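Local atomic coordinates of glycinin A3B4 subunit (Glycine max, PDB entry 2D5F), a protein that serves as a seed storage protein of the 11S globulin family, probably holding amino acids in reserve for the germinating seedling. Residues 66-71 / 360-365; 124-129 / 327-332. All coordinates share one frame; numbering follows the deposited sequence.

Interaction 1: 66-71 / 360-365; sequences PQMIIV and PALRQF
The Phe365 ring is approached obliquely by Pro66. Pro66 CB is 4.0 Å from Phe365 CG. One ring face carries Ala361 O, which lies 3.0 Å above the ring plane and is offset toward the rim. Elsewhere the ring packs on Val124 and Pro127. The proline also touches the root of the phenylalanine. Pro66 CG lies 3.7 Å from Phe365 CB and 3.6 Å from Phe365 O. Phe365 CG is anti to its carbonyl carbon (chi1 -49°), which turns the ring back over the short helix to Ala361.

The contact joins the two cupin domains of the chain. Pro66 leads into strand 67-73 of the first cupin. Helix 362-365 lies in the connection from strand 349-354 to strand 368-374 of the second. Met68 and Ile70 of strand 67-73 also pack on Phe444 of strand 438-445, so the two sheets meet here.

Met68 makes the other apolar touch. Its chain is extended through the first two torsions, then bends at chi3 (-96°). This carries CE to Leu362, 3.5 Å from CD2 and 3.9 Å from CD1. The two side chains cross at about a right angle, with the methionine methyl set against both leucine methyls. Gln67 points away from the helix, and its OE1 accepts hydrogen bonds from Arg50, a residue of the carbonate pocket, and Ser145.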
ATOM      1  N   PRO B  66       0.858  20.581  -8.211  1.00 17.10           N
ATOM      2  CA  PRO B  66       0.316  20.089  -9.475  1.00 20.31           C
ATOM      3  C   PRO B  66      -0.699  21.042 -10.089  1.00 20.46           C
ATOM      4  O   PRO B  66      -1.238  21.918  -9.412  1.00 12.95           O
ATOM      5  CB  PRO B  66      -0.284  18.735  -9.098  1.00 21.82           C
ATOM      6  CG  PRO B  66      -0.647  18.888  -7.678  1.00 22.83           C
ATOM      7  CD  PRO B  66       0.463  19.720  -7.082  1.00 23.25           C
ATOM      8  N   GLN B  67      -0.908  20.892 -11.393  1.00 22.69           N
ATOM      9  CA  GLN B  67      -1.885  21.694 -12.117  1.00 21.62           C
ATOM     10  C   GLN B  67      -2.765  20.707 -12.864  1.00 16.57           C
ATOM     11  O   GLN B  67      -2.280  19.689 -13.366  1.00 18.82           O
ATOM     12  CB  GLN B  67      -1.223  22.603 -13.160  1.00 18.72           C
ATOM     13  CG  GLN B  67      -0.333  23.705 -12.627  1.00 26.82           C
ATOM     14  CD  GLN B  67       0.280  24.533 -13.749  1.00 23.76           C
ATOM     15  OE1 GLN B  67      -0.434  25.133 -14.553  1.00 25.27           O
ATOM     16  NE2 GLN B  67       1.607  24.561 -13.809  1.00 24.61           N
ATOM     17  N   MET B  68      -4.057  20.989 -12.908  1.00 19.13           N
ATOM     18  CA  MET B  68      -4.980  20.157 -13.664  1.00 14.36           C
ATOM     19  C   MET B  68      -5.552  21.128 -14.684  1.00 15.88           C
ATOM     20  O   MET B  68      -6.164  22.124 -14.321  1.00 17.60           O
ATOM     21  CB  MET B  68      -6.086  19.595 -12.789  1.00 17.79           C
ATOM     22  CG  MET B  68      -7.091  18.791 -13.590  1.00 24.89           C
ATOM     23  SD  MET B  68      -8.207  17.870 -12.548  1.00 23.43           S
ATOM     24  CE  MET B  68      -7.380  16.300 -12.543  1.00 26.52           C
ATOM     25  N   ILE B  69      -5.328  20.840 -15.959  1.00 18.66           N
ATOM     26  CA  ILE B  69      -5.771  21.718 -17.029  1.00 22.60           C
ATOM     27  C   ILE B  69      -6.822  21.089 -17.934  1.00 20.99           C
ATOM     28  O   ILE B  69      -6.738  19.909 -18.278  1.00 23.76           O
ATOM     29  CB  ILE B  69      -4.578  22.109 -17.912  1.00 15.51           C
ATOM     30  CG1 ILE B  69      -3.416  22.573 -17.033  1.00 22.95           C
ATOM     31  CG2 ILE B  69      -4.976  23.211 -18.888  1.00 22.31           C
ATOM     32  CD1 ILE B  69      -2.104  22.693 -17.777  1.00 18.52           C
ATOM     33  N   ILE B  70      -7.825  21.874 -18.304  1.00 19.36           N
ATOM     34  CA  ILE B  70      -8.833  21.388 -19.227  1.00 19.95           C
ATOM     35  C   ILE B  70      -8.721  22.261 -20.470  1.00 18.87           C
ATOM     36  O   ILE B  70      -8.720  23.488 -20.381  1.00 20.67           O
ATOM     37  CB  ILE B  70     -10.274  21.460 -18.659  1.00 21.44           C
ATOM     38  CG1 ILE B  70     -11.238  20.861 -19.693  1.00 24.95           C
ATOM     39  CG2 ILE B  70     -10.655  22.892 -18.314  1.00 25.46           C
ATOM     40  CD1 ILE B  70     -12.648  20.662 -19.202  1.00 22.52           C
ATOM     41  N   VAL B  71      -8.573  21.617 -21.620  1.00 21.80           N
ATOM     42  CA  VAL B  71      -8.462  22.323 -22.886  1.00 24.26           C
ATOM     43  C   VAL B  71      -9.878  22.550 -23.365  1.00 20.77           C
ATOM     44  O   VAL B  71     -10.586  21.593 -23.664  1.00 23.59           O
ATOM     45  CB  VAL B  71      -7.719  21.482 -23.941  1.00 21.64           C
ATOM     46  CG1 VAL B  71      -7.589  22.266 -25.231  1.00 23.04           C
ATOM     47  CG2 VAL B  71      -6.354  21.084 -23.424  1.00 22.94           C
ATOM     48  N   PRO B 360      -4.152   7.226 -12.813  1.00 26.67           N
ATOM     49  CA  PRO B 360      -3.414   6.889 -11.591  1.00 20.68           C
ATOM     50  C   PRO B 360      -2.458   7.929 -11.023  1.00 20.06           C
ATOM     51  O   PRO B 360      -2.224   7.957  -9.816  1.00 22.25           O
ATOM     52  CB  PRO B 360      -2.715   5.575 -11.955  1.00 22.54           C
ATOM     53  CG  PRO B 360      -2.563   5.660 -13.418  1.00 29.20           C
ATOM     54  CD  PRO B 360      -3.894   6.219 -13.857  1.00 24.48           C
ATOM     55  N   ALA B 361      -1.905   8.779 -11.880  1.00 25.49           N
ATOM     56  CA  ALA B 361      -0.985   9.816 -11.417  1.00 28.25           C
ATOM     57  C   ALA B 361      -1.680  10.773 -10.438  1.00 25.55           C
ATOM     58  O   ALA B 361      -1.037  11.376  -9.577  1.00 26.46           O
ATOM     59  CB  ALA B 361      -0.439  10.595 -12.610  1.00 31.16           C
ATOM     60  N   LEU B 362      -2.994  10.901 -10.569  1.00 19.82           N
ATOM     61  CA  LEU B 362      -3.758  11.793  -9.709  1.00 19.15           C
ATOM     62  C   LEU B 362      -3.704  11.397  -8.238  1.00 23.72           C
ATOM     63  O   LEU B 362      -3.894  12.234  -7.357  1.00 21.71           O
ATOM     64  CB  LEU B 362      -5.211  11.858 -10.192  1.00 17.44           C
ATOM     65  CG  LEU B 362      -5.365  12.547 -11.554  1.00 17.00           C
ATOM     66  CD1 LEU B 362      -6.787  12.435 -12.053  1.00 16.21           C
ATOM     67  CD2 LEU B 362      -4.943  14.004 -11.425  1.00 18.07           C
ATOM     68  N   ARG B 363      -3.433  10.126  -7.969  1.00 22.74           N
ATOM     69  CA  ARG B 363      -3.361   9.659  -6.593  1.00 24.74           C
ATOM     70  C   ARG B 363      -2.330  10.450  -5.788  1.00 26.58           C
ATOM     71  O   ARG B 363      -2.575  10.810  -4.639  1.00 25.98           O
ATOM     72  CB  ARG B 363      -3.023   8.172  -6.559  1.00 22.90           C
ATOM     73  CG  ARG B 363      -3.246   7.541  -5.204  1.00 28.46           C
ATOM     74  CD  ARG B 363      -3.469   6.045  -5.339  1.00 42.43           C
ATOM     75  NE  ARG B 363      -4.309   5.542  -4.259  1.00 49.06           N
ATOM     76  CZ  ARG B 363      -3.945   5.514  -2.981  1.00 58.38           C
ATOM     77  NH1 ARG B 363      -2.747   5.955  -2.618  1.00 56.35           N
ATOM     78  NH2 ARG B 363      -4.785   5.055  -2.061  1.00 61.35           N
ATOM     79  N   GLN B 364      -1.186  10.743  -6.390  1.00 20.61           N
ATOM     80  CA  GLN B 364      -0.167  11.508  -5.680  1.00 25.39           C
ATOM     81  C   GLN B 364      -0.384  13.020  -5.719  1.00 26.86           C
ATOM     82  O   GLN B 364       0.214  13.746  -4.931  1.00 27.94           O
ATOM     83  CB  GLN B 364       1.224  11.194  -6.240  1.00 34.08           C
ATOM     84  CG  GLN B 364       1.698   9.775  -5.966  1.00 49.52           C
ATOM     85  CD  GLN B 364       1.572   9.383  -4.499  1.00 58.16           C
ATOM     86  OE1 GLN B 364       0.470   9.155  -3.995  1.00 62.45           O
ATOM     87  NE2 GLN B 364       2.703   9.309  -3.807  1.00 63.76           N
ATOM     88  N   PHE B 365      -1.245  13.496  -6.617  1.00 23.73           N
ATOM     89  CA  PHE B 365      -1.476  14.934  -6.739  1.00 20.76           C
ATOM     90  C   PHE B 365      -2.713  15.477  -6.027  1.00 24.65           C
ATOM     91  O   PHE B 365      -2.924  16.690  -5.987  1.00 22.90           O
ATOM     92  CB  PHE B 365      -1.522  15.325  -8.214  1.00 18.35           C
ATOM     93  CG  PHE B 365      -0.376  14.778  -9.015  1.00 24.73           C
ATOM     94  CD1 PHE B 365       0.911  14.734  -8.477  1.00 25.85           C
ATOM     95  CD2 PHE B 365      -0.580  14.305 -10.304  1.00 29.76           C
ATOM     96  CE1 PHE B 365       1.977  14.226  -9.216  1.00 23.39           C
ATOM     97  CE2 PHE B 365       0.481  13.793 -11.055  1.00 27.78           C
ATOM     98  CZ  PHE B 365       1.765  13.753 -10.507  1.00 26.62           C
TER

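Interaction 2: 124-129 / 327-332; sequences VIPPGV and CTMKLH
Val124 N donates a hydrogen bond to Leu331 O, with an N-to-O distance of 2.9 Å and an N-H...O angle of 153°. The donor is tilted 31° from the carbonyl plane. This bond lies where strand 332-334, the outermost of its sheet within this chain, begins to pair with strand 121-125 in the first cupin barrel.

Leu331 supplies most of the remaining first shell with its two methyls. CD1 reaches Pro126 CG at 3.7 Å. CD2 packs against Val124 CB at 4.0 Å and lies 3.6 Å from Val124 O. This carbonyl oxygen is buried under the leucine and has no hydrogen-bond partner in the model. Leu331 CG is anti to its own carbonyl carbon (chi1 -70°), which sends both branches toward Val124 and Pro126. Met329 adds a lighter touch, with SD 4.2 Å from Pro126 CG.

Further out, Pro126 begins a type II turn that ends at Val129. Gly128 takes the positive phi of that turn, and its O accepts a hydrogen bond from Trp384 of a neighbouring subunit. Phe80 packs on both Pro126 and Leu331, and Cys327 is joined to Cys85 by a disulfide. Just before Leu331, Lys330 forms a salt bridge with Glu333. The lysine also reaches forward along its own segment, and NZ gives a hydrogen bond of 2.8 Å to His332 O.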
ATOM      1  N   VAL B 124      -2.455  16.976 -16.848  1.00 20.64           N
ATOM      2  CA  VAL B 124      -1.986  17.090 -15.473  1.00 15.49           C
ATOM      3  C   VAL B 124      -0.496  17.389 -15.471  1.00 14.04           C
ATOM      4  O   VAL B 124       0.277  16.676 -16.110  1.00 18.28           O
ATOM      5  CB  VAL B 124      -2.228  15.772 -14.693  1.00 25.40           C
ATOM      6  CG1 VAL B 124      -1.746  15.914 -13.263  1.00 22.46           C
ATOM      7  CG2 VAL B 124      -3.707  15.409 -14.732  1.00 25.09           C
ATOM      8  N   ILE B 125      -0.091  18.445 -14.769  1.00 14.31           N
ATOM      9  CA  ILE B 125       1.327  18.803 -14.684  1.00 15.11           C
ATOM     10  C   ILE B 125       1.857  18.424 -13.299  1.00 16.50           C
ATOM     11  O   ILE B 125       1.375  18.935 -12.292  1.00 18.90           O
ATOM     12  CB  ILE B 125       1.564  20.317 -14.845  1.00 14.28           C
ATOM     13  CG1 ILE B 125       0.799  20.869 -16.057  1.00 22.54           C
ATOM     14  CG2 ILE B 125       3.062  20.580 -14.976  1.00 15.72           C
ATOM     15  CD1 ILE B 125       1.157  20.219 -17.375  1.00 17.56           C
ATOM     16  N   PRO B 126       2.851  17.520 -13.228  1.00 20.01           N
ATOM     17  CA  PRO B 126       3.403  17.119 -11.927  1.00 15.76           C
ATOM     18  C   PRO B 126       4.221  18.248 -11.295  1.00 22.39           C
ATOM     19  O   PRO B 126       4.795  19.082 -12.000  1.00 19.66           O
ATOM     20  CB  PRO B 126       4.294  15.926 -12.271  1.00 14.42           C
ATOM     21  CG  PRO B 126       3.699  15.383 -13.538  1.00 18.98           C
ATOM     22  CD  PRO B 126       3.357  16.645 -14.301  1.00 18.73           C
ATOM     23  N   PRO B 127       4.286  18.286  -9.957  1.00 19.43           N
ATOM     24  CA  PRO B 127       5.057  19.335  -9.284  1.00 19.96           C
ATOM     25  C   PRO B 127       6.532  19.245  -9.678  1.00 16.80           C
ATOM     26  O   PRO B 127       7.098  18.149  -9.756  1.00 14.88           O
ATOM     27  CB  PRO B 127       4.851  19.029  -7.799  1.00 15.08           C
ATOM     28  CG  PRO B 127       3.530  18.302  -7.767  1.00 21.26           C
ATOM     29  CD  PRO B 127       3.609  17.415  -8.976  1.00 19.13           C
ATOM     30  N   GLY B 128       7.131  20.401  -9.950  1.00 19.99           N
ATOM     31  CA  GLY B 128       8.540  20.463 -10.292  1.00 17.95           C
ATOM     32  C   GLY B 128       8.949  19.954 -11.657  1.00 15.70           C
ATOM     33  O   GLY B 128      10.104  20.097 -12.039  1.00 16.75           O
ATOM     34  N   VAL B 129       8.017  19.358 -12.393  1.00 15.40           N
ATOM     35  CA  VAL B 129       8.328  18.830 -13.718  1.00 20.78           C
ATOM     36  C   VAL B 129       8.126  19.895 -14.800  1.00 21.77           C
ATOM     37  O   VAL B 129       7.034  20.464 -14.934  1.00 19.25           O
ATOM     38  CB  VAL B 129       7.445  17.608 -14.058  1.00 20.37           C
ATOM     39  CG1 VAL B 129       7.712  17.156 -15.485  1.00 20.04           C
ATOM     40  CG2 VAL B 129       7.724  16.468 -13.072  1.00 20.77           C
ATOM     41  N   CYS B 327       8.645   6.710 -16.589  1.00 36.51           N
ATOM     42  CA  CYS B 327       9.052   7.711 -17.553  1.00 36.77           C
ATOM     43  C   CYS B 327       7.979   8.020 -18.607  1.00 41.25           C
ATOM     44  O   CYS B 327       8.143   8.929 -19.427  1.00 45.68           O
ATOM     45  CB  CYS B 327      10.363   7.270 -18.203  1.00 25.83           C
ATOM     46  SG  CYS B 327      11.814   7.339 -17.087  1.00 27.80           S
ATOM     47  N   THR B 328       6.882   7.267 -18.580  1.00 49.68           N
ATOM     48  CA  THR B 328       5.776   7.487 -19.514  1.00 55.98           C
ATOM     49  C   THR B 328       4.438   7.680 -18.785  1.00 57.93           C
ATOM     50  O   THR B 328       3.372   7.393 -19.338  1.00 57.56           O
ATOM     51  CB  THR B 328       5.640   6.326 -20.554  1.00 62.03           C
ATOM     52  OG1 THR B 328       5.748   5.055 -19.899  1.00 61.16           O
ATOM     53  CG2 THR B 328       6.708   6.442 -21.621  1.00 54.40           C
ATOM     54  N   MET B 329       4.521   8.164 -17.541  1.00 52.62           N
ATOM     55  CA  MET B 329       3.369   8.463 -16.678  1.00 39.93           C
ATOM     56  C   MET B 329       2.260   9.083 -17.544  1.00 44.67           C
ATOM     57  O   MET B 329       2.477  10.117 -18.181  1.00 34.32           O
ATOM     58  CB  MET B 329       3.831   9.460 -15.588  1.00 42.46           C
ATOM     59  CG  MET B 329       2.815   9.872 -14.514  1.00 34.34           C
ATOM     60  SD  MET B 329       3.454  11.165 -13.338  1.00 47.10           S
ATOM     61  CE  MET B 329       3.871  10.174 -11.897  1.00 47.39           C
ATOM     62  N   LYS B 330       1.089   8.444 -17.591  1.00 42.97           N
ATOM     63  CA  LYS B 330      -0.031   8.959 -18.385  1.00 32.31           C
ATOM     64  C   LYS B 330      -0.479  10.253 -17.736  1.00 27.59           C
ATOM     65  O   LYS B 330      -0.858  10.263 -16.564  1.00 31.72           O
ATOM     66  CB  LYS B 330      -1.193   7.970 -18.393  1.00 33.23           C
ATOM     67  CG  LYS B 330      -2.327   8.342 -19.344  1.00 31.91           C
ATOM     68  CD  LYS B 330      -3.514   7.411 -19.146  1.00 39.53           C
ATOM     69  CE  LYS B 330      -4.310   7.193 -20.431  1.00 37.97           C
ATOM     70  NZ  LYS B 330      -4.986   8.413 -20.931  1.00 46.86           N
ATOM     71  N   LEU B 331      -0.460  11.346 -18.492  1.00 18.33           N
ATOM     72  CA  LEU B 331      -0.821  12.631 -17.924  1.00 16.79           C
ATOM     73  C   LEU B 331      -1.894  13.414 -18.657  1.00 23.33           C
ATOM     74  O   LEU B 331      -1.947  14.647 -18.577  1.00 25.82           O
ATOM     75  CB  LEU B 331       0.436  13.488 -17.774  1.00 20.22           C
ATOM     76  CG  LEU B 331       1.403  13.012 -16.687  1.00 23.45           C
ATOM     77  CD1 LEU B 331       2.686  13.824 -16.740  1.00 23.10           C
ATOM     78  CD2 LEU B 331       0.738  13.151 -15.329  1.00 22.69           C
ATOM     79  N   HIS B 332      -2.759  12.703 -19.366  1.00 25.07           N
ATOM     80  CA  HIS B 332      -3.840  13.360 -20.075  1.00 27.52           C
ATOM     81  C   HIS B 332      -4.950  12.360 -20.358  1.00 31.29           C
ATOM     82  O   HIS B 332      -4.700  11.172 -20.575  1.00 28.72           O
ATOM     83  CB  HIS B 332      -3.307  14.016 -21.357  1.00 42.02           C
ATOM     84  CG  HIS B 332      -3.742  13.343 -22.619  1.00 39.99           C
ATOM     85  ND1 HIS B 332      -4.556  13.961 -23.543  1.00 42.61           N
ATOM     86  CD2 HIS B 332      -3.488  12.106 -23.105  1.00 46.13           C
ATOM     87  CE1 HIS B 332      -4.786  13.133 -24.545  1.00 44.76           C
ATOM     88  NE2 HIS B 332      -4.151  12.000 -24.304  1.00 49.95           N
TER

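In the fold
From the N terminus the chain first lays down residues 66-71, then 124-129, which starts at the end of the neighbouring antiparallel strand of the first cupin sheet. A backbone hydrogen bond from Ile125 N to Gln67 O joins them. Segment 327-332 then returns to 124-129, and interaction 2 closes a loop that includes the unmodelled residues 179-199 and 252-320. Helix 362-365 follows and closes the longer loop of interaction 1, so interaction 2 is nested inside interaction 1. Interaction 2 lies where strand 332-334 joins this sheet. Interaction 1 joins the same sheet to the second cupin. Their centres are 8 Å apart, and Pro66 packs on Pro127 between them.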